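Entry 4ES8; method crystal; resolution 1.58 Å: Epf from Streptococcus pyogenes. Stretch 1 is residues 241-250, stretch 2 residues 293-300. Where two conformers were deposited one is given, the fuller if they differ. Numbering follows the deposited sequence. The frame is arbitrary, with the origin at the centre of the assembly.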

# COMPACT_ATOMS: atom_id res chain seq x y z
N GLY A 241 -5.80 -15.48 1.74
CA GLY A 241 -4.94 -15.76 0.60
C GLY A 241 -3.54 -15.20 0.60
O GLY A 241 -2.83 -15.37 -0.40
N ARG A 242 -3.11 -14.56 1.71
CA ARG A 242 -1.72 -14.09 1.86
C ARG A 242 -0.76 -15.26 1.74
O ARG A 242 -1.03 -16.31 2.35
CB ARG A 242 -1.48 -13.50 3.27
CG ARG A 242 -1.90 -12.10 3.59
CD ARG A 242 -1.39 -11.80 5.01
NE ARG A 242 0.06 -11.56 5.09
CZ ARG A 242 0.73 -11.39 6.23
NH1 ARG A 242 0.10 -11.44 7.39
NH2 ARG A 242 2.04 -11.15 6.21
N THR A 243 0.36 -15.09 1.06
CA THR A 243 1.38 -16.14 0.98
C THR A 243 2.72 -15.57 1.48
O THR A 243 3.60 -16.37 1.85
CB THR A 243 1.49 -16.75 -0.42
OG1 THR A 243 1.92 -15.75 -1.35
CG2 THR A 243 0.19 -17.43 -0.88
N ASN A 244 2.88 -14.24 1.54
CA ASN A 244 4.10 -13.66 2.12
C ASN A 244 3.79 -13.30 3.55
O ASN A 244 3.12 -12.29 3.79
CB ASN A 244 4.61 -12.43 1.34
CG ASN A 244 5.86 -11.83 1.97
OD1 ASN A 244 6.56 -12.50 2.73
ND2 ASN A 244 6.19 -10.57 1.66
N PHE A 245 4.29 -14.10 4.51
CA PHE A 245 3.98 -13.84 5.91
C PHE A 245 4.94 -12.85 6.57
O PHE A 245 4.85 -12.63 7.77
CB PHE A 245 3.89 -15.15 6.70
CG PHE A 245 2.79 -16.03 6.14
CD1 PHE A 245 1.50 -15.55 6.01
CD2 PHE A 245 3.06 -17.33 5.75
CE1 PHE A 245 0.48 -16.37 5.50
CE2 PHE A 245 2.04 -18.16 5.24
CZ PHE A 245 0.76 -17.66 5.12
N GLU A 246 5.79 -12.20 5.74
CA GLU A 246 6.73 -11.17 6.20
C GLU A 246 6.07 -10.18 7.15
O GLU A 246 4.99 -9.64 6.85
CB GLU A 246 7.24 -10.43 4.96
CG GLU A 246 8.27 -9.36 5.23
CD GLU A 246 8.83 -8.71 3.98
OE1 GLU A 246 8.43 -9.08 2.85
OE2 GLU A 246 9.65 -7.79 4.14
N GLY A 247 6.76 -9.90 8.25
CA GLY A 247 6.29 -8.89 9.20
C GLY A 247 5.44 -9.43 10.34
O GLY A 247 5.17 -8.70 11.29
N ASP A 248 4.98 -10.69 10.25
CA ASP A 248 4.20 -11.25 11.34
C ASP A 248 5.13 -11.63 12.48
O ASP A 248 6.16 -12.27 12.27
CB ASP A 248 3.42 -12.49 10.86
CG ASP A 248 2.25 -12.19 9.95
OD1 ASP A 248 2.17 -11.05 9.43
OD2 ASP A 248 1.41 -13.08 9.77
N GLU A 249 4.75 -11.22 13.69
CA GLU A 249 5.48 -11.50 14.92
C GLU A 249 4.81 -12.66 15.63
O GLU A 249 3.67 -12.51 16.08
CB GLU A 249 5.52 -10.25 15.80
CG GLU A 249 6.23 -10.49 17.13
CD GLU A 249 5.99 -9.42 18.17
OE1 GLU A 249 4.89 -9.39 18.77
OE2 GLU A 249 6.92 -8.60 18.39
N ILE A 250 5.49 -13.81 15.71
CA ILE A 250 4.94 -15.00 16.37
C ILE A 250 5.42 -15.07 17.82
O ILE A 250 6.63 -15.14 18.03
CB ILE A 250 5.32 -16.29 15.61
CG1 ILE A 250 4.87 -16.25 14.12
CG2 ILE A 250 4.74 -17.52 16.34
CD1 ILE A 250 5.53 -17.32 13.27
N VAL A 293 -0.03 -19.85 20.77
CA VAL A 293 0.60 -19.02 19.75
C VAL A 293 -0.27 -17.78 19.54
O VAL A 293 -1.48 -17.92 19.33
CB VAL A 293 0.81 -19.79 18.42
CG1 VAL A 293 1.28 -18.84 17.32
CG2 VAL A 293 1.81 -20.93 18.60
N SER A 294 0.35 -16.60 19.58
CA SER A 294 -0.30 -15.32 19.27
C SER A 294 0.49 -14.66 18.14
O SER A 294 1.72 -14.61 18.23
CB SER A 294 -0.35 -14.42 20.50
OG SER A 294 -0.91 -13.17 20.15
N ILE A 295 -0.19 -14.18 17.08
CA ILE A 295 0.52 -13.59 15.95
C ILE A 295 0.11 -12.13 15.80
O ILE A 295 -1.08 -11.82 15.67
CB ILE A 295 0.25 -14.40 14.65
CG1 ILE A 295 0.65 -15.91 14.84
CG2 ILE A 295 0.99 -13.80 13.45
CD1 ILE A 295 0.30 -16.85 13.70
N LYS A 296 1.11 -11.24 15.80
CA LYS A 296 0.85 -9.81 15.65
C LYS A 296 1.40 -9.36 14.32
O LYS A 296 2.56 -9.63 14.04
CB LYS A 296 1.53 -9.02 16.78
CG LYS A 296 1.34 -7.50 16.67
CD LYS A 296 2.15 -6.78 17.75
CE LYS A 296 2.01 -5.28 17.69
NZ LYS A 296 3.16 -4.61 18.37
N GLN A 297 0.56 -8.73 13.48
CA GLN A 297 1.06 -8.20 12.21
C GLN A 297 1.78 -6.89 12.57
O GLN A 297 1.12 -5.94 12.97
CB GLN A 297 -0.10 -8.00 11.22
CG GLN A 297 0.30 -8.29 9.77
CD GLN A 297 1.51 -7.48 9.37
OE1 GLN A 297 1.46 -6.24 9.42
NE2 GLN A 297 2.64 -8.14 9.09
N LYS A 298 3.12 -6.85 12.47
CA LYS A 298 3.85 -5.67 12.98
C LYS A 298 3.54 -4.38 12.25
O LYS A 298 3.64 -3.32 12.86
CB LYS A 298 5.35 -5.89 12.96
CG LYS A 298 5.87 -6.86 13.99
CD LYS A 298 7.34 -7.02 13.73
CE LYS A 298 8.11 -7.25 14.97
NZ LYS A 298 9.56 -7.26 14.67
N GLN A 299 3.19 -4.45 10.96
CA GLN A 299 2.93 -3.22 10.23
C GLN A 299 1.50 -2.72 10.44
O GLN A 299 1.30 -1.53 10.64
CB GLN A 299 3.22 -3.38 8.73
CG GLN A 299 4.72 -3.57 8.44
CD GLN A 299 5.25 -4.94 8.78
OE1 GLN A 299 4.62 -5.97 8.55
NE2 GLN A 299 6.46 -4.97 9.31
N SER A 300 0.49 -3.62 10.34
CA SER A 300 -0.89 -3.18 10.48
C SER A 300 -1.31 -3.03 11.95
O SER A 300 -2.34 -2.42 12.24
CB SER A 300 -1.82 -4.18 9.80
OG SER A 300 -1.84 -5.38 10.56

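Two strands, 248-250 and 293-297, run antiparallel, their directions 156° apart and their axes approaching to 4.5 Å. The register pairs D248 with Q297, E249 with K296 and I250 with I295. E249 and K296 form the hydrogen-bonded pair: E249 N donates to K296 O at 2.7 Å, and K296 N returns the bond to E249 O at 2.9 Å, both nearly straight. The flanking pairs are non-hydrogen-bonded, and there the CA atoms come closer, 4.5 Å for D248 and Q297 against 5.0 Å for E249 and K296. CA-H...O contacts supplement the ladder, with I295 CA 3.3 Å from E249 O and D248 CA 3.6 Å from K296 O. One further backbone bond, K298 N to G247 O at 3.0 Å, carries the pairing past the strand ends.

The first strand is entered through a type II turn from F245 to D248, closed by D248 N to F245 O at 3.2 Å. G247 occupies its third position with phi 93°, where a CB would be jammed against the preceding carbonyl. The neighbouring stretch imposes a second constraint: an ideal CB would lie 2.1 Å from Q299 OE1 and 2.9 Å from Q297 NE2. Glycine is thus called for by both the turn and the packing, and G247 CA sits 3.4 Å from Q299 OE1.

Side chains alternate between the two faces of the sheet. On the face of D248, I250, I295 and Q297, polar and apolar pairs follow one another. Q297 NE2 donates to D248 OD1 at 3.0 Å and also to Q299 OE1 at 3.0 Å, while Q297 OE1 accepts from the backbone: Q299 N and S300 N each lie 2.9 Å from it. One amide therefore ties the strand to its partner and organises the chain that follows. D248 is held from its own stretch as well, by a salt bridge in which R242 NH1 lies 2.9 Å from D248 OD1. The same guanidinium reaches back to the loop, R242 NH2 donating to N244 O at 2.9 Å, so the buried charges are paired and the loop is braced together. Next along this face, I250 CG2 meets V293 CG1 at 3.8 Å and I250 CG1 lies 4.3 Å from I295 CG1.

The face bearing E249 and K296 is more open. Here E249 CB packs on the aliphatic K298 CG at 3.9 Å, and the carboxylate oxygen E249 OE1 lies 3.9 Å from K296 CB, while the end of K296 leads away.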